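Local coordinates for protein UDP-glucose:anthocyanidin 3-O-glucosyltransferase (Clitoria ternatea, PDB 4REL) that belongs to the GT-B class of plant glycosyltransferases, built from two Rossmann-like domains, and binds 3,5,7-trihydroxy-2-(4-hydroxyphenyl)-4H-chromen-4-one, at residues C140-I151 with L164-K172; A115-Q125 with T195-Q205. All coordinates share one frame; numbering follows the deposited sequence.

Interaction 1: C140-I151 with L164-K172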
loop_
_atom_site.group_PDB
_atom_site.type_symbol
_atom_site.label_atom_id
_atom_site.label_comp_id
_atom_site.label_asym_id
_atom_site.label_seq_id
_atom_site.Cartn_x
_atom_site.Cartn_y
_atom_site.Cartn_z
ATOM N N CYS A 140 0.363 -8.897 -6.070
ATOM C CA CYS A 140 1.218 -9.785 -6.860
ATOM C C CYS A 140 2.588 -10.091 -6.249
ATOM O O CYS A 140 3.181 -11.130 -6.541
ATOM C CB CYS A 140 1.370 -9.259 -8.299
ATOM S SG CYS A 140 -0.186 -9.296 -9.219
ATOM N N SER A 141 3.088 -9.215 -5.383
ATOM C CA SER A 141 4.427 -9.426 -4.844
ATOM C C SER A 141 4.480 -10.624 -3.898
ATOM O O SER A 141 5.555 -11.105 -3.583
ATOM C CB SER A 141 4.969 -8.156 -4.178
ATOM O OG SER A 141 4.291 -7.902 -2.972
ATOM N N LEU A 142 3.321 -11.124 -3.462
ATOM C CA LEU A 142 3.286 -12.331 -2.619
ATOM C C LEU A 142 4.070 -13.490 -3.231
ATOM O O LEU A 142 4.727 -14.256 -2.518
ATOM C CB LEU A 142 1.841 -12.791 -2.377
ATOM C CG LEU A 142 1.080 -12.080 -1.267
ATOM C CD1 LEU A 142 -0.387 -12.465 -1.340
ATOM C CD2 LEU A 142 1.687 -12.465 0.072
ATOM N N SER A 143 4.006 -13.611 -4.553
ATOM C CA SER A 143 4.642 -14.730 -5.242
ATOM C C SER A 143 6.154 -14.739 -5.111
ATOM O O SER A 143 6.772 -15.803 -5.067
ATOM C CB SER A 143 4.237 -14.748 -6.713
ATOM O OG SER A 143 2.937 -15.270 -6.836
ATOM N N LEU A 144 6.741 -13.550 -5.040
ATOM C CA LEU A 144 8.192 -13.413 -4.967
ATOM C C LEU A 144 8.798 -14.202 -3.812
ATOM O O LEU A 144 9.846 -14.832 -3.961
ATOM C CB LEU A 144 8.578 -11.940 -4.820
ATOM C CG LEU A 144 8.022 -10.981 -5.867
ATOM C CD1 LEU A 144 8.394 -9.549 -5.505
ATOM C CD2 LEU A 144 8.566 -11.347 -7.232
ATOM N N TYR A 145 8.126 -14.173 -2.663
ATOM C CA TYR A 145 8.692 -14.721 -1.435
ATOM C C TYR A 145 8.727 -16.246 -1.396
ATOM O O TYR A 145 9.384 -16.836 -0.541
ATOM C CB TYR A 145 7.985 -14.093 -0.221
ATOM C CG TYR A 145 8.199 -12.599 -0.256
ATOM C CD1 TYR A 145 9.433 -12.063 0.069
ATOM C CD2 TYR A 145 7.204 -11.740 -0.706
ATOM C CE1 TYR A 145 9.670 -10.705 -0.008
ATOM C CE2 TYR A 145 7.428 -10.371 -0.780
ATOM C CZ TYR A 145 8.663 -9.865 -0.425
ATOM O OH TYR A 145 8.911 -8.513 -0.497
ATOM N N PHE A 146 8.053 -16.875 -2.353
ATOM C CA PHE A 146 8.116 -18.324 -2.507
ATOM C C PHE A 146 9.111 -18.768 -3.568
ATOM O O PHE A 146 9.224 -19.964 -3.865
ATOM C CB PHE A 146 6.728 -18.865 -2.826
ATOM C CG PHE A 146 5.765 -18.717 -1.690
ATOM C CD1 PHE A 146 5.565 -19.764 -0.804
ATOM C CD2 PHE A 146 5.081 -17.526 -1.491
ATOM C CE1 PHE A 146 4.686 -19.635 0.259
ATOM C CE2 PHE A 146 4.206 -17.388 -0.425
ATOM C CZ PHE A 146 4.007 -18.444 0.445
ATOM N N ASN A 147 9.861 -17.811 -4.110
ATOM C CA ASN A 147 10.761 -18.090 -5.225
ATOM C C ASN A 147 12.059 -17.293 -5.134
ATOM O O ASN A 147 12.626 -16.916 -6.150
ATOM C CB ASN A 147 10.063 -17.798 -6.563
ATOM C CG ASN A 147 8.880 -18.714 -6.815
ATOM O OD1 ASN A 147 9.038 -19.836 -7.309
ATOM N ND2 ASN A 147 7.687 -18.241 -6.481
ATOM N N ILE A 148 12.532 -17.054 -3.912
ATOM C CA ILE A 148 13.703 -16.200 -3.713
ATOM C C ILE A 148 14.952 -16.736 -4.423
ATOM O O ILE A 148 15.667 -15.976 -5.087
ATOM C CB ILE A 148 13.991 -15.975 -2.212
ATOM C CG1 ILE A 148 12.796 -15.289 -1.552
ATOM C CG2 ILE A 148 15.271 -15.156 -2.019
ATOM C CD1 ILE A 148 12.804 -15.357 -0.047
ATOM N N ASP A 149 15.211 -18.038 -4.309
ATOM C CA ASP A 149 16.414 -18.598 -4.934
ATOM C C ASP A 149 16.386 -18.477 -6.459
ATOM O O ASP A 149 17.393 -18.123 -7.075
ATOM C CB ASP A 149 16.638 -20.045 -4.487
ATOM C CG ASP A 149 16.927 -20.155 -3.001
ATOM O OD1 ASP A 149 17.239 -19.120 -2.377
ATOM O OD2 ASP A 149 16.850 -21.273 -2.455
ATOM N N LEU A 150 15.234 -18.746 -7.068
ATOM C CA LEU A 150 15.108 -18.609 -8.522
ATOM C C LEU A 150 15.286 -17.157 -8.933
ATOM O O LEU A 150 15.945 -16.851 -9.933
ATOM C CB LEU A 150 13.745 -19.103 -9.013
ATOM C CG LEU A 150 13.477 -20.602 -8.964
ATOM C CD1 LEU A 150 12.100 -20.913 -9.556
ATOM C CD2 LEU A 150 14.581 -21.368 -9.693
ATOM N N ILE A 151 14.685 -16.264 -8.156
ATOM C CA ILE A 151 14.747 -14.844 -8.460
ATOM C C ILE A 151 16.183 -14.321 -8.342
ATOM O O ILE A 151 16.665 -13.627 -9.240
ATOM C CB ILE A 151 13.750 -14.057 -7.582
ATOM C CG1 ILE A 151 12.331 -14.297 -8.106
ATOM C CG2 ILE A 151 14.082 -12.573 -7.589
ATOM C CD1 ILE A 151 11.214 -13.935 -7.125
ATOM N N LEU A 164 10.157 -13.197 -15.676
ATOM C CA LEU A 164 10.135 -14.158 -14.579
ATOM C C LEU A 164 9.088 -15.229 -14.871
ATOM O O LEU A 164 8.109 -15.388 -14.134
ATOM C CB LEU A 164 9.823 -13.454 -13.249
ATOM C CG LEU A 164 10.738 -12.282 -12.872
ATOM C CD1 LEU A 164 10.422 -11.759 -11.475
ATOM C CD2 LEU A 164 12.201 -12.681 -12.962
ATOM N N ASP A 165 9.304 -15.974 -15.948
ATOM C CA ASP A 165 8.296 -16.910 -16.431
ATOM C C ASP A 165 7.959 -18.001 -15.422
ATOM O O ASP A 165 6.877 -18.585 -15.479
ATOM C CB ASP A 165 8.731 -17.527 -17.759
ATOM C CG ASP A 165 8.861 -16.495 -18.860
ATOM O OD1 ASP A 165 9.937 -15.861 -18.951
ATOM O OD2 ASP A 165 7.889 -16.321 -19.633
ATOM N N PHE A 166 8.863 -18.240 -14.474
ATOM C CA PHE A 166 8.643 -19.287 -13.468
ATOM C C PHE A 166 7.570 -18.948 -12.431
ATOM O O PHE A 166 7.210 -19.793 -11.608
ATOM C CB PHE A 166 9.956 -19.667 -12.766
ATOM C CG PHE A 166 10.736 -18.492 -12.236
ATOM C CD1 PHE A 166 10.402 -17.908 -11.021
ATOM C CD2 PHE A 166 11.824 -18.001 -12.932
ATOM C CE1 PHE A 166 11.126 -16.833 -10.530
ATOM C CE2 PHE A 166 12.561 -16.926 -12.445
ATOM C CZ PHE A 166 12.207 -16.342 -11.241
ATOM N N LEU A 167 7.077 -17.710 -12.455
ATOM C CA LEU A 167 5.992 -17.295 -11.565
ATOM C C LEU A 167 4.679 -17.405 -12.318
ATOM O O LEU A 167 4.423 -16.619 -13.234
ATOM C CB LEU A 167 6.190 -15.840 -11.119
ATOM C CG LEU A 167 7.501 -15.442 -10.443
ATOM C CD1 LEU A 167 7.537 -13.931 -10.221
ATOM C CD2 LEU A 167 7.681 -16.188 -9.116
ATOM N N PRO A 168 3.826 -18.373 -11.939
ATOM C CA PRO A 168 2.559 -18.525 -12.661
ATOM C C PRO A 168 1.711 -17.250 -12.640
ATOM O O PRO A 168 1.512 -16.636 -11.584
ATOM C CB PRO A 168 1.866 -19.670 -11.906
ATOM C CG PRO A 168 3.012 -20.488 -11.383
ATOM C CD PRO A 168 4.033 -19.451 -10.955
ATOM N N GLY A 169 1.253 -16.844 -13.820
ATOM C CA GLY A 169 0.404 -15.675 -13.967
ATOM C C GLY A 169 1.165 -14.360 -14.011
ATOM O O GLY A 169 0.585 -13.304 -14.286
ATOM N N LEU A 170 2.461 -14.416 -13.722
ATOM C CA LEU A 170 3.252 -13.198 -13.568
ATOM C C LEU A 170 4.464 -13.175 -14.491
ATOM O O LEU A 170 5.504 -12.607 -14.152
ATOM C CB LEU A 170 3.686 -13.014 -12.106
ATOM C CG LEU A 170 2.536 -12.811 -11.110
ATOM C CD1 LEU A 170 3.080 -12.743 -9.688
ATOM C CD2 LEU A 170 1.738 -11.562 -11.454
ATOM N N SER A 171 4.317 -13.779 -15.665
ATOM C CA SER A 171 5.405 -13.834 -16.644
ATOM C C SER A 171 5.773 -12.458 -17.214
ATOM O O SER A 171 6.833 -12.299 -17.814
ATOM C CB SER A 171 5.069 -14.811 -17.781
ATOM O OG SER A 171 3.983 -14.346 -18.567
ATOM N N LYS A 172 4.914 -11.457 -17.026
ATOM C CA LYS A 172 5.271 -10.106 -17.454
ATOM C C LYS A 172 6.279 -9.429 -16.523
ATOM O O LYS A 172 6.922 -8.461 -16.920
ATOM C CB LYS A 172 4.028 -9.225 -17.618
ATOM C CG LYS A 172 3.183 -9.545 -18.846
ATOM C CD LYS A 172 3.960 -9.281 -20.134
ATOM C CE LYS A 172 3.144 -9.664 -21.367
ATOM N NZ LYS A 172 3.891 -9.408 -22.648
HETATM O O HOH W 1 2.912 -16.680 -9.161
HETATM O O HOH W 2 7.541 -21.177 -9.282
#
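Ser143 lies nearest Leu167, CA to CA 7.0 Å, with Cys140 set beside Leu170 and Leu150 beside Phe166, so that the turn-rich segment 164-172 runs broadly counter to segment 140-151. Two consecutive turns, type I from Leu164 to Leu167 and type II from Leu167 to Leu170, present the three large side chains Phe166, Leu167 and Leu170 to the opposing chain.

The Phe166 ring is clasped between the helix 148-157 and its own segment. Leu150 CB sits over one face, 3.9 Å from the ring centroid in a CH-pi contact, while CA of Leu164 covers the opposite face toward the rim. Ile151 CG1 meets the ring edge, 3.7 Å from Phe166 CE1. A chi1 of 51°, which tucks CG between the backbone N and the carbonyl carbon, brings the ring into this slot.

Farther along, the methyl groups of Leu167 divide their work: CD1 approaches Leu144 CD2 at 4.1 Å, whereas CD2 lies against the Asn147 amide, 3.3 Å from ND2. Leu170 forks over Cys140, its CD2 3.7 Å from SG and its CD1 against the carbonyl O.

Asn147 carries the polar part. Its ND2 donates to Ser143 O at 3.0 Å; the acceptor lies almost in the Asn147 amide plane, although the donor is tilted from the carbonyl plane. ND2 is also bonded to the Tyr225 hydroxyl on helix 220-229. Phe146 N reaches Ser143 O from the other face. A water donates to both Asn147 OD1 and Phe166 O, bridging the segments at this point.

Chiefly apolar packing thus sets a two-turn loop against the chain that carries pocket residue Tyr145 into helix 148-157, while Cys140 and Leu144 also touch helix 368-378. Gripped at both ends, the Asn147 amide is probably limited in rotation.

Interaction 2: A115-Q125 with T195-Q205. With KMP (3,5,7-trihydroxy-2-(4-hydroxyphenyl)-4H-chromen-4-one), chain B.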
loop_
_atom_site.group_PDB
_atom_site.type_symbol
_atom_site.label_atom_id
_atom_site.label_comp_id
_atom_site.label_asym_id
_atom_site.label_seq_id
_atom_site.Cartn_x
_atom_site.Cartn_y
_atom_site.Cartn_z
ATOM N N ALA A 115 1.615 -8.946 7.808
ATOM C CA ALA A 115 2.536 -10.045 7.507
ATOM C C ALA A 115 3.991 -9.753 7.871
ATOM O O ALA A 115 4.761 -10.677 8.130
ATOM C CB ALA A 115 2.436 -10.439 6.017
ATOM N N PHE A 116 4.385 -8.482 7.850
ATOM C CA PHE A 116 5.781 -8.137 8.140
ATOM C C PHE A 116 6.136 -8.350 9.613
ATOM O O PHE A 116 7.317 -8.465 9.954
ATOM C CB PHE A 116 6.109 -6.687 7.761
ATOM C CG PHE A 116 6.174 -6.429 6.278
ATOM C CD1 PHE A 116 6.059 -7.471 5.360
ATOM C CD2 PHE A 116 6.343 -5.133 5.802
ATOM C CE1 PHE A 116 6.116 -7.227 3.988
ATOM C CE2 PHE A 116 6.404 -4.879 4.422
ATOM C CZ PHE A 116 6.283 -5.931 3.522
ATOM N N VAL A 117 5.132 -8.364 10.488
ATOM C CA VAL A 117 5.400 -8.584 11.911
ATOM C C VAL A 117 5.448 -10.085 12.155
ATOM O O VAL A 117 4.566 -10.674 12.782
ATOM C CB VAL A 117 4.359 -7.892 12.814
ATOM C CG1 VAL A 117 4.794 -7.966 14.287
ATOM C CG2 VAL A 117 4.212 -6.435 12.399
ATOM N N THR A 118 6.492 -10.717 11.642
ATOM C CA THR A 118 6.547 -12.174 11.667
ATOM C C THR A 118 6.697 -12.731 13.078
ATOM O O THR A 118 6.323 -13.874 13.332
ATOM C CB THR A 118 7.669 -12.713 10.776
ATOM O OG1 THR A 118 8.922 -12.226 11.268
ATOM C CG2 THR A 118 7.468 -12.241 9.325
ATOM N N SER A 119 7.234 -11.932 13.999
ATOM C CA SER A 119 7.328 -12.369 15.398
ATOM C C SER A 119 5.951 -12.659 16.006
ATOM O O SER A 119 5.841 -13.406 16.980
ATOM C CB SER A 119 8.067 -11.338 16.256
ATOM O OG SER A 119 9.449 -11.330 15.937
ATOM N N SER A 120 4.900 -12.067 15.443
ATOM C CA SER A 120 3.562 -12.309 15.977
ATOM C C SER A 120 3.069 -13.727 15.700
ATOM O O SER A 120 2.166 -14.214 16.377
ATOM C CB SER A 120 2.551 -11.251 15.497
ATOM O OG SER A 120 2.314 -11.357 14.110
ATOM N N LEU A 121 3.667 -14.408 14.721
ATOM C CA LEU A 121 3.321 -15.807 14.511
ATOM C C LEU A 121 3.815 -16.651 15.680
ATOM O O LEU A 121 3.118 -17.571 16.127
ATOM C CB LEU A 121 3.891 -16.323 13.180
ATOM C CG LEU A 121 3.850 -17.842 12.966
ATOM C CD1 LEU A 121 2.436 -18.393 12.947
ATOM C CD2 LEU A 121 4.572 -18.178 11.659
ATOM N N LEU A 122 5.006 -16.334 16.180
ATOM C CA LEU A 122 5.549 -17.027 17.347
ATOM C C LEU A 122 4.635 -16.815 18.541
ATOM O O LEU A 122 4.405 -17.739 19.339
ATOM C CB LEU A 122 6.947 -16.510 17.688
ATOM C CG LEU A 122 8.060 -16.723 16.677
ATOM C CD1 LEU A 122 9.349 -16.076 17.186
ATOM C CD2 LEU A 122 8.253 -18.210 16.422
ATOM N N VAL A 123 4.105 -15.598 18.656
ATOM C CA VAL A 123 3.192 -15.255 19.747
ATOM C C VAL A 123 1.920 -16.091 19.630
ATOM O O VAL A 123 1.432 -16.651 20.614
ATOM C CB VAL A 123 2.845 -13.747 19.736
ATOM C CG1 VAL A 123 1.746 -13.424 20.749
ATOM C CG2 VAL A 123 4.086 -12.923 20.046
ATOM N N ALA A 124 1.387 -16.180 18.417
ATOM C CA ALA A 124 0.172 -16.960 18.193
ATOM C C ALA A 124 0.416 -18.433 18.505
ATOM O O ALA A 124 -0.431 -19.100 19.098
ATOM C CB ALA A 124 -0.320 -16.789 16.764
ATOM N N GLN A 125 1.584 -18.940 18.118
ATOM C CA GLN A 125 1.898 -20.343 18.359
ATOM C C GLN A 125 2.040 -20.643 19.853
ATOM O O GLN A 125 1.589 -21.688 20.333
ATOM C CB GLN A 125 3.129 -20.771 17.553
ATOM C CG GLN A 125 2.846 -20.852 16.054
ATOM C CD GLN A 125 4.108 -20.992 15.228
ATOM O OE1 GLN A 125 5.204 -20.686 15.694
ATOM N NE2 GLN A 125 3.955 -21.443 13.992
ATOM N N THR A 195 13.549 -10.382 7.421
ATOM C CA THR A 195 12.167 -10.641 7.804
ATOM C C THR A 195 11.288 -10.861 6.562
ATOM O O THR A 195 10.528 -11.834 6.489
ATOM C CB THR A 195 11.626 -9.483 8.664
ATOM O OG1 THR A 195 12.394 -9.395 9.875
ATOM C CG2 THR A 195 10.183 -9.707 9.015
ATOM N N LEU A 196 11.397 -9.972 5.578
ATOM C CA LEU A 196 10.645 -10.154 4.339
ATOM C C LEU A 196 11.031 -11.464 3.658
ATOM O O LEU A 196 10.168 -12.211 3.197
ATOM C CB LEU A 196 10.814 -8.955 3.393
ATOM C CG LEU A 196 9.710 -7.893 3.532
ATOM C CD1 LEU A 196 9.544 -7.415 4.974
ATOM C CD2 LEU A 196 9.971 -6.710 2.624
ATOM N N ASN A 197 12.321 -11.780 3.634
ATOM C CA ASN A 197 12.756 -12.999 2.966
ATOM C C ASN A 197 12.303 -14.284 3.649
ATOM O O ASN A 197 12.407 -15.354 3.070
ATOM C CB ASN A 197 14.270 -13.009 2.808
ATOM C CG ASN A 197 14.740 -12.005 1.788
ATOM O OD1 ASN A 197 15.876 -11.531 1.841
ATOM N ND2 ASN A 197 13.857 -11.658 0.859
ATOM N N SER A 198 11.804 -14.178 4.876
ATOM C CA SER A 198 11.297 -15.346 5.591
ATOM C C SER A 198 9.823 -15.597 5.293
ATOM O O SER A 198 9.249 -16.576 5.774
ATOM C CB SER A 198 11.471 -15.183 7.106
ATOM O OG SER A 198 10.512 -14.286 7.655
ATOM N N LEU A 199 9.201 -14.722 4.507
ATOM C CA LEU A 199 7.748 -14.818 4.301
ATOM C C LEU A 199 7.297 -16.119 3.618
ATOM O O LEU A 199 6.189 -16.593 3.855
ATOM C CB LEU A 199 7.228 -13.605 3.534
ATOM C CG LEU A 199 7.115 -12.312 4.341
ATOM C CD1 LEU A 199 6.889 -11.153 3.382
ATOM C CD2 LEU A 199 5.975 -12.407 5.373
ATOM N N GLY A 200 8.153 -16.688 2.776
ATOM C CA GLY A 200 7.837 -17.943 2.116
ATOM C C GLY A 200 7.623 -19.072 3.107
ATOM O O GLY A 200 6.795 -19.963 2.891
ATOM N N VAL A 201 8.358 -19.032 4.213
ATOM C CA VAL A 201 8.226 -20.052 5.236
ATOM C C VAL A 201 7.160 -19.648 6.261
ATOM O O VAL A 201 6.442 -20.495 6.803
ATOM C CB VAL A 201 9.570 -20.284 5.947
ATOM C CG1 VAL A 201 9.391 -21.188 7.157
ATOM C CG2 VAL A 201 10.561 -20.907 4.988
ATOM N N VAL A 202 7.059 -18.350 6.511
ATOM C CA VAL A 202 6.116 -17.832 7.509
ATOM C C VAL A 202 4.649 -17.932 7.062
ATOM O O VAL A 202 3.803 -18.448 7.796
ATOM C CB VAL A 202 6.461 -16.374 7.901
ATOM C CG1 VAL A 202 5.294 -15.712 8.666
ATOM C CG2 VAL A 202 7.734 -16.333 8.739
ATOM N N LEU A 203 4.350 -17.453 5.859
ATOM C CA LEU A 203 2.958 -17.336 5.410
ATOM C C LEU A 203 2.123 -18.641 5.345
ATOM O O LEU A 203 0.922 -18.611 5.638
ATOM C CB LEU A 203 2.866 -16.569 4.086
ATOM C CG LEU A 203 3.242 -15.089 4.178
ATOM C CD1 LEU A 203 3.274 -14.470 2.795
ATOM C CD2 LEU A 203 2.242 -14.353 5.059
ATOM N N PRO A 204 2.737 -19.781 4.966
ATOM C CA PRO A 204 1.925 -21.005 4.980
ATOM C C PRO A 204 1.492 -21.445 6.384
ATOM O O PRO A 204 0.636 -22.333 6.522
ATOM C CB PRO A 204 2.865 -22.049 4.353
ATOM C CG PRO A 204 3.739 -21.242 3.446
ATOM C CD PRO A 204 4.009 -19.995 4.249
ATOM N N GLN A 205 2.068 -20.843 7.418
ATOM C CA GLN A 205 1.698 -21.203 8.783
ATOM C C GLN A 205 0.484 -20.407 9.258
ATOM O O GLN A 205 -0.062 -20.676 10.327
ATOM C CB GLN A 205 2.887 -21.000 9.730
ATOM C CG GLN A 205 4.115 -21.817 9.312
ATOM C CD GLN A 205 5.289 -21.631 10.237
ATOM O OE1 GLN A 205 5.227 -21.983 11.424
ATOM N NE2 GLN A 205 6.378 -21.082 9.705
HETATM C C1 KMP B . 9.121 -4.876 -0.433
HETATM C C2 KMP B . 7.869 -4.415 -0.065
HETATM C C3 KMP B . 7.776 -3.297 0.899
HETATM C C4 KMP B . 9.016 -2.702 1.436
HETATM C C5 KMP B . 10.226 -3.237 1.010
HETATM C C6 KMP B . 10.271 -4.295 0.099
HETATM C C9 KMP B . 6.463 -2.760 1.326
HETATM C C10 KMP B . 6.462 -1.641 2.296
HETATM C C11 KMP B . 7.778 -1.113 2.786
HETATM C C14 KMP B . 7.870 0.017 3.763
HETATM C C15 KMP B . 6.766 0.470 4.482
HETATM C C16 KMP B . 6.891 1.522 5.377
HETATM C C17 KMP B . 8.121 2.134 5.558
HETATM C C18 KMP B . 9.228 1.688 4.848
HETATM C C19 KMP B . 9.101 0.631 3.956
HETATM O O12 KMP B . 8.963 -1.660 2.333
HETATM O O13 KMP B . 5.398 -3.246 0.878
HETATM O O24 KMP B . 8.237 3.170 6.436
HETATM O O27 KMP B . 5.262 -1.132 2.690
HETATM O O29 KMP B . 11.486 -4.779 -0.282
HETATM O O30 KMP B . 6.732 -4.968 -0.571
HETATM O O HOH W 3 10.889 -13.758 10.159
HETATM O O HOH W 4 7.092 -20.932 13.725
HETATM O O HOH W 5 1.369 -22.456 12.598
#
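Phe116 and Leu196 form the CH-pi part of the contact: Leu196 CD1 stands over the centre of the aromatic face, 3.5 Å from the centroid and 13° off the ring normal. The other methyl, CD2, turns to the bound 3,5,7-trihydroxy-2-(4-hydroxyphenyl)-4H-chromen-4-one, 3.5 Å from its C6, while the Phe116 ring offers its edge to the ligand, CE2 lying 3.8 Å from C9. Both residues belong to the ligand pocket, and His17 and Phe12 also meet the ring.

Apolar packing continues away from the pocket. Leu199 CD2 and Leu203 CD2 both rest on Ala115 CB, and Leu199 CD1 lies near the Phe116 ring edge. Thr195 CG2 packs against Thr118 CG2 and the Phe116 carbonyl O, and Thr118 CG2 also leans on Val202 CG2. With CG anti to the backbone N (chi1 168°), Leu121 carries CD2 to both Val202 CG1, at 3.9 Å, and the side chain of Gln205, which it crosses at about a right angle.

Direct hydrogen bonding across the segments is confined to the far end. Gln125 NE2 donates to Gln205 OE1 at 2.9 Å, with a bent N-H...O angle of 140° and the donor tilted from the acceptor's carbonyl plane. Gln205 NE2 in turn donates to Val201 O at 3.0 Å, nearly straight at the hydrogen although it approaches from above the Val201 carbonyl plane; this helps fix the amide's orientation.

Waters supply the remaining polar links. One donates to both Gln125 OE1 and Gln205 OE1; a second joins Gln125 NE2 to Gln205 O. A third connects Thr118 OG1 with Ser198 OG, donating to the latter at 2.6 Å, while that hydroxyl donates to Thr195 O.

The contact therefore runs from an apolar end at the ligand, past a water-bridged pair of hydroxyls, to two hydrated glutamine amides held directly and through solvent.

In the fold
Interactions 1 and 2 have centres about 19 Å apart. Along the chain the order is 115-125, 140-151, 164-172, 195-205, so both segments of interaction 1 fall between those of interaction 2. Segment 115-125 follows strand 110-114 of the seven-stranded parallel sheet, and 140-151 comes after its neighbour, strand 131-135. The two contacts meet directly: Tyr145 CD1 packs on Leu196 O, and the Phe146 ring on Gly200 and Pro204. Each supplies pocket residues, Tyr145 from interaction 1, Phe116 and Leu196 from interaction 2. Interaction 1 also touches helix 368-378, which follows strand 359-361 of the second sheet in the chain, placing it where the two Rossmann-like domains face each other.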